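PDB 3CEU: thiamine phosphate pyrophosphorylase from Bacteroides thetaiotaomicron VPI-5482, which probably makes thiamine phosphate by joining the pyrimidine and thiazole precursors in thiamine diphosphate biosynthesis. Local coordinates for residues F23-K34 with Y53-E61. Residues are numbered along the deposited sequence; the frame is centred on the assembly and turned at random.
Sequences FEEGLDILHLRK and YHRRIVTHE
Leu30, His31 and Leu32 pair in parallel register with Ile57, Val58 and Thr59, a worked example of how neighbouring barrel strands divide their side chains between two faces. Four backbone hydrogen bonds form the ladder, from Leu30 N to Arg56 O at the start to His60 N to Leu32 O at the end.

On the barrel-interior face the packing is close. Val58 CB sits over the centre of the His31 ring, 3.9 Å from its centroid. At that ring's edge His31 ND1 and His60 NE2 share a nearly straight hydrogen bond of 2.7 Å, whose proton could belong to either; the two rings meet rim to rim, their planes 82° apart. With the Tyr110 hydroxyl hydrogen-bonded to His31 NE2, both ring nitrogens of this buried histidine are engaged. Beyond it, Arg33 CB lies over a His60 face, and a water links Arg33 NE to His60 ND1.

Toward the helices, the Leu30 and Ile57 side chains lie side by side, and Ile57 CG1 meets Phe23 CZ (3.6 Å). A chi1 of -65° turns the Tyr53 ring flat against Phe23 CB, a CH-pi contact 3.4 Å from the ring centroid, while Tyr53 CB covers one Phe23 face. This stack is tight, but its outer rim is open to solvent, where exposed Glu24 touches Tyr53 OH through CG and exposed Arg56, bent at chi2, lays its aliphatic part against Asp28 O. An alanine at Tyr53 would remove the ring and is likely to leave Phe23 CB without its aromatic face, opening a gap beside Glu24.

Joined through helix 39-48, the two strands form a beta-alpha-beta unit of the eight-stranded TIM barrel.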
loop_
_atom_site.group_PDB
_atom_site.type_symbol
_atom_site.label_atom_id
_atom_site.label_comp_id
_atom_site.label_asym_id
_atom_site.label_seq_id
_atom_site.Cartn_x
_atom_site.Cartn_y
_atom_site.Cartn_z
ATOM N N PHE A 23 10.514 -4.345 -5.994
ATOM C CA PHE A 23 11.255 -4.351 -4.739
ATOM C C PHE A 23 12.693 -3.916 -5.045
ATOM O O PHE A 23 13.242 -3.040 -4.377
ATOM C CB PHE A 23 11.231 -5.740 -4.088
ATOM C CG PHE A 23 10.004 -5.993 -3.247
ATOM C CD1 PHE A 23 9.663 -5.125 -2.215
ATOM C CD2 PHE A 23 9.202 -7.106 -3.469
ATOM C CE1 PHE A 23 8.546 -5.360 -1.418
ATOM C CE2 PHE A 23 8.080 -7.349 -2.675
ATOM C CZ PHE A 23 7.756 -6.474 -1.649
ATOM N N GLU A 24 13.284 -4.510 -6.078
ATOM C CA GLU A 24 14.645 -4.185 -6.492
ATOM C C GLU A 24 14.853 -2.682 -6.736
ATOM O O GLU A 24 15.976 -2.185 -6.647
ATOM C CB GLU A 24 15.003 -4.981 -7.754
ATOM C CG GLU A 24 15.317 -6.457 -7.483
ATOM C CD GLU A 24 15.414 -7.293 -8.750
ATOM O OE1 GLU A 24 16.039 -6.826 -9.732
ATOM O OE2 GLU A 24 14.874 -8.426 -8.761
ATOM N N GLU A 25 13.770 -1.963 -7.039
ATOM C CA GLU A 25 13.848 -0.526 -7.277
ATOM C C GLU A 25 13.496 0.264 -6.018
ATOM O O GLU A 25 13.167 1.454 -6.080
ATOM C CB GLU A 25 12.928 -0.118 -8.426
ATOM C CG GLU A 25 13.307 -0.730 -9.768
ATOM C CD GLU A 25 14.698 -0.311 -10.244
ATOM O OE1 GLU A 25 15.194 -0.911 -11.218
ATOM O OE2 GLU A 25 15.294 0.624 -9.662
ATOM N N GLY A 26 13.549 -0.415 -4.876
ATOM C CA GLY A 26 13.285 0.242 -3.609
ATOM C C GLY A 26 11.855 0.348 -3.114
ATOM O O GLY A 26 11.562 1.234 -2.313
ATOM N N LEU A 27 10.960 -0.520 -3.569
ATOM C CA LEU A 27 9.586 -0.453 -3.087
ATOM C C LEU A 27 9.569 -0.566 -1.550
ATOM O O LEU A 27 10.033 -1.553 -0.987
ATOM C CB LEU A 27 8.769 -1.590 -3.689
ATOM C CG LEU A 27 7.384 -1.841 -3.071
ATOM C CD1 LEU A 27 6.484 -0.606 -3.203
ATOM C CD2 LEU A 27 6.772 -3.018 -3.783
ATOM N N ASP A 28 9.042 0.444 -0.872
ATOM C CA ASP A 28 8.995 0.407 0.581
ATOM C C ASP A 28 8.153 -0.774 1.064
ATOM O O ASP A 28 8.684 -1.727 1.634
ATOM C CB ASP A 28 8.418 1.714 1.134
ATOM C CG ASP A 28 9.307 2.924 0.855
ATOM O OD1 ASP A 28 10.425 3.005 1.431
ATOM O OD2 ASP A 28 8.889 3.806 0.059
ATOM N N ILE A 29 6.847 -0.713 0.810
ATOM C CA ILE A 29 5.914 -1.752 1.247
ATOM C C ILE A 29 4.971 -2.252 0.151
ATOM O O ILE A 29 4.576 -1.506 -0.748
ATOM C CB ILE A 29 5.053 -1.239 2.439
ATOM C CG1 ILE A 29 5.965 -0.830 3.598
ATOM C CG2 ILE A 29 4.083 -2.321 2.900
ATOM C CD1 ILE A 29 5.231 -0.193 4.775
ATOM N N LEU A 30 4.615 -3.528 0.247
ATOM C CA LEU A 30 3.708 -4.170 -0.700
ATOM C C LEU A 30 2.520 -4.712 0.072
ATOM O O LEU A 30 2.687 -5.468 1.028
ATOM C CB LEU A 30 4.402 -5.332 -1.407
ATOM C CG LEU A 30 3.512 -6.128 -2.354
ATOM C CD1 LEU A 30 3.138 -5.263 -3.546
ATOM C CD2 LEU A 30 4.232 -7.379 -2.821
ATOM N N HIS A 31 1.325 -4.311 -0.343
ATOM C CA HIS A 31 0.095 -4.777 0.284
ATOM C C HIS A 31 -0.537 -5.833 -0.612
ATOM O O HIS A 31 -1.056 -5.531 -1.695
ATOM C CB HIS A 31 -0.879 -3.615 0.510
ATOM C CG HIS A 31 -0.766 -2.992 1.868
ATOM N ND1 HIS A 31 -1.764 -3.089 2.818
ATOM C CD2 HIS A 31 0.243 -2.309 2.459
ATOM C CE1 HIS A 31 -1.374 -2.495 3.929
ATOM N NE2 HIS A 31 -0.156 -2.014 3.740
ATOM N N LEU A 32 -0.466 -7.078 -0.151
ATOM C CA LEU A 32 -1.018 -8.214 -0.878
ATOM C C LEU A 32 -2.513 -8.283 -0.622
ATOM O O LEU A 32 -2.951 -8.617 0.476
ATOM C CB LEU A 32 -0.342 -9.512 -0.415
ATOM C CG LEU A 32 -0.802 -10.828 -1.036
ATOM C CD1 LEU A 32 -0.673 -10.768 -2.554
ATOM C CD2 LEU A 32 0.032 -11.970 -0.476
ATOM N N ARG A 33 -3.294 -7.951 -1.639
ATOM C CA ARG A 33 -4.745 -7.985 -1.521
ATOM C C ARG A 33 -5.337 -8.769 -2.686
ATOM O O ARG A 33 -5.335 -8.308 -3.829
ATOM C CB ARG A 33 -5.293 -6.552 -1.477
ATOM C CG ARG A 33 -6.804 -6.408 -1.340
ATOM C CD ARG A 33 -7.170 -4.949 -1.081
ATOM N NE ARG A 33 -8.598 -4.671 -1.193
ATOM C CZ ARG A 33 -9.288 -4.673 -2.337
ATOM N NH1 ARG A 33 -8.690 -4.943 -3.493
ATOM N NH2 ARG A 33 -10.584 -4.382 -2.330
ATOM N N LYS A 34 -5.811 -9.973 -2.376
ATOM C CA LYS A 34 -6.421 -10.873 -3.353
ATOM C C LYS A 34 -7.761 -11.333 -2.781
ATOM O O LYS A 34 -7.876 -12.450 -2.272
ATOM C CB LYS A 34 -5.538 -12.100 -3.579
ATOM C CG LYS A 34 -4.120 -11.804 -4.037
ATOM C CD LYS A 34 -4.116 -11.058 -5.357
ATOM C CE LYS A 34 -2.707 -10.900 -5.908
ATOM N NZ LYS A 34 -2.726 -10.112 -7.166
ATOM N N TYR A 53 12.504 -10.081 0.617
ATOM C CA TYR A 53 11.511 -9.034 0.448
ATOM C C TYR A 53 10.221 -9.387 1.183
ATOM O O TYR A 53 9.232 -8.663 1.089
ATOM C CB TYR A 53 11.211 -8.799 -1.042
ATOM C CG TYR A 53 12.388 -8.269 -1.844
ATOM C CD1 TYR A 53 13.099 -7.147 -1.422
ATOM C CD2 TYR A 53 12.804 -8.906 -3.008
ATOM C CE1 TYR A 53 14.201 -6.678 -2.140
ATOM C CE2 TYR A 53 13.907 -8.446 -3.730
ATOM C CZ TYR A 53 14.599 -7.337 -3.288
ATOM O OH TYR A 53 15.717 -6.922 -3.971
ATOM N N HIS A 54 10.221 -10.488 1.926
ATOM C CA HIS A 54 9.005 -10.879 2.628
ATOM C C HIS A 54 8.596 -9.959 3.766
ATOM O O HIS A 54 7.400 -9.761 3.987
ATOM C CB HIS A 54 9.102 -12.322 3.131
ATOM C CG HIS A 54 8.970 -13.334 2.041
ATOM N ND1 HIS A 54 8.794 -14.681 2.286
ATOM C CD2 HIS A 54 8.992 -13.200 0.694
ATOM C CE1 HIS A 54 8.713 -15.327 1.138
ATOM N NE2 HIS A 54 8.830 -14.451 0.154
ATOM N N ARG A 55 9.563 -9.386 4.481
ATOM C CA ARG A 55 9.226 -8.484 5.582
ATOM C C ARG A 55 8.823 -7.096 5.089
ATOM O O ARG A 55 8.809 -6.140 5.863
ATOM C CB ARG A 55 10.390 -8.340 6.565
ATOM C CG ARG A 55 11.499 -7.402 6.115
ATOM C CD ARG A 55 12.612 -8.189 5.466
ATOM N NE ARG A 55 13.924 -7.715 5.891
ATOM C CZ ARG A 55 15.007 -8.485 5.924
ATOM N NH1 ARG A 55 14.929 -9.761 5.557
ATOM N NH2 ARG A 55 16.170 -7.983 6.326
ATOM N N ARG A 56 8.498 -6.993 3.803
ATOM C CA ARG A 56 8.082 -5.726 3.198
ATOM C C ARG A 56 6.660 -5.885 2.650
ATOM O O ARG A 56 6.116 -4.969 2.036
ATOM C CB ARG A 56 9.015 -5.362 2.043
ATOM C CG ARG A 56 10.457 -5.076 2.429
ATOM C CD ARG A 56 10.647 -3.617 2.779
ATOM N NE ARG A 56 12.051 -3.230 2.796
ATOM C CZ ARG A 56 12.486 -2.030 3.163
ATOM N NH1 ARG A 56 11.616 -1.099 3.539
ATOM N NH2 ARG A 56 13.789 -1.762 3.169
ATOM N N ILE A 57 6.074 -7.057 2.882
ATOM C CA ILE A 57 4.729 -7.382 2.410
ATOM C C ILE A 57 3.692 -7.514 3.540
ATOM O O ILE A 57 3.955 -8.149 4.557
ATOM C CB ILE A 57 4.757 -8.715 1.610
ATOM C CG1 ILE A 57 5.709 -8.580 0.419
ATOM C CG2 ILE A 57 3.351 -9.088 1.145
ATOM C CD1 ILE A 57 5.955 -9.878 -0.333
ATOM N N VAL A 58 2.527 -6.901 3.348
ATOM C CA VAL A 58 1.428 -6.969 4.305
ATOM C C VAL A 58 0.307 -7.653 3.549
ATOM O O VAL A 58 0.058 -7.321 2.385
ATOM C CB VAL A 58 0.949 -5.566 4.734
ATOM C CG1 VAL A 58 -0.188 -5.692 5.745
ATOM C CG2 VAL A 58 2.099 -4.761 5.334
ATOM N N THR A 59 -0.365 -8.614 4.180
ATOM C CA THR A 59 -1.446 -9.336 3.490
ATOM C C THR A 59 -2.837 -9.025 4.025
ATOM O O THR A 59 -3.029 -8.873 5.231
ATOM C CB THR A 59 -1.243 -10.868 3.566
ATOM O OG1 THR A 59 -2.348 -11.523 2.937
ATOM C CG2 THR A 59 -1.133 -11.339 5.006
ATOM N N HIS A 60 -3.804 -8.937 3.120
ATOM C CA HIS A 60 -5.175 -8.652 3.500
ATOM C C HIS A 60 -6.001 -9.929 3.630
ATOM O O HIS A 60 -7.157 -9.895 4.043
ATOM C CB HIS A 60 -5.848 -7.725 2.478
ATOM C CG HIS A 60 -5.238 -6.360 2.401
ATOM N ND1 HIS A 60 -5.981 -5.228 2.137
ATOM C CD2 HIS A 60 -3.955 -5.946 2.531
ATOM C CE1 HIS A 60 -5.181 -4.177 2.110
ATOM N NE2 HIS A 60 -3.946 -4.586 2.345
ATOM N N GLU A 61 -5.411 -11.061 3.281
ATOM C CA GLU A 61 -6.141 -12.315 3.370
ATOM C C GLU A 61 -5.279 -13.400 3.979
ATOM O O GLU A 61 -4.067 -13.239 4.095
ATOM C CB GLU A 61 -6.629 -12.738 1.972
ATOM C CG GLU A 61 -7.836 -11.934 1.436
ATOM C CD GLU A 61 -7.473 -10.563 0.867
ATOM O OE1 GLU A 61 -8.371 -9.686 0.811
ATOM O OE2 GLU A 61 -6.307 -10.372 0.463
HETATM O O HOH W 1 -8.724 -4.746 1.773
#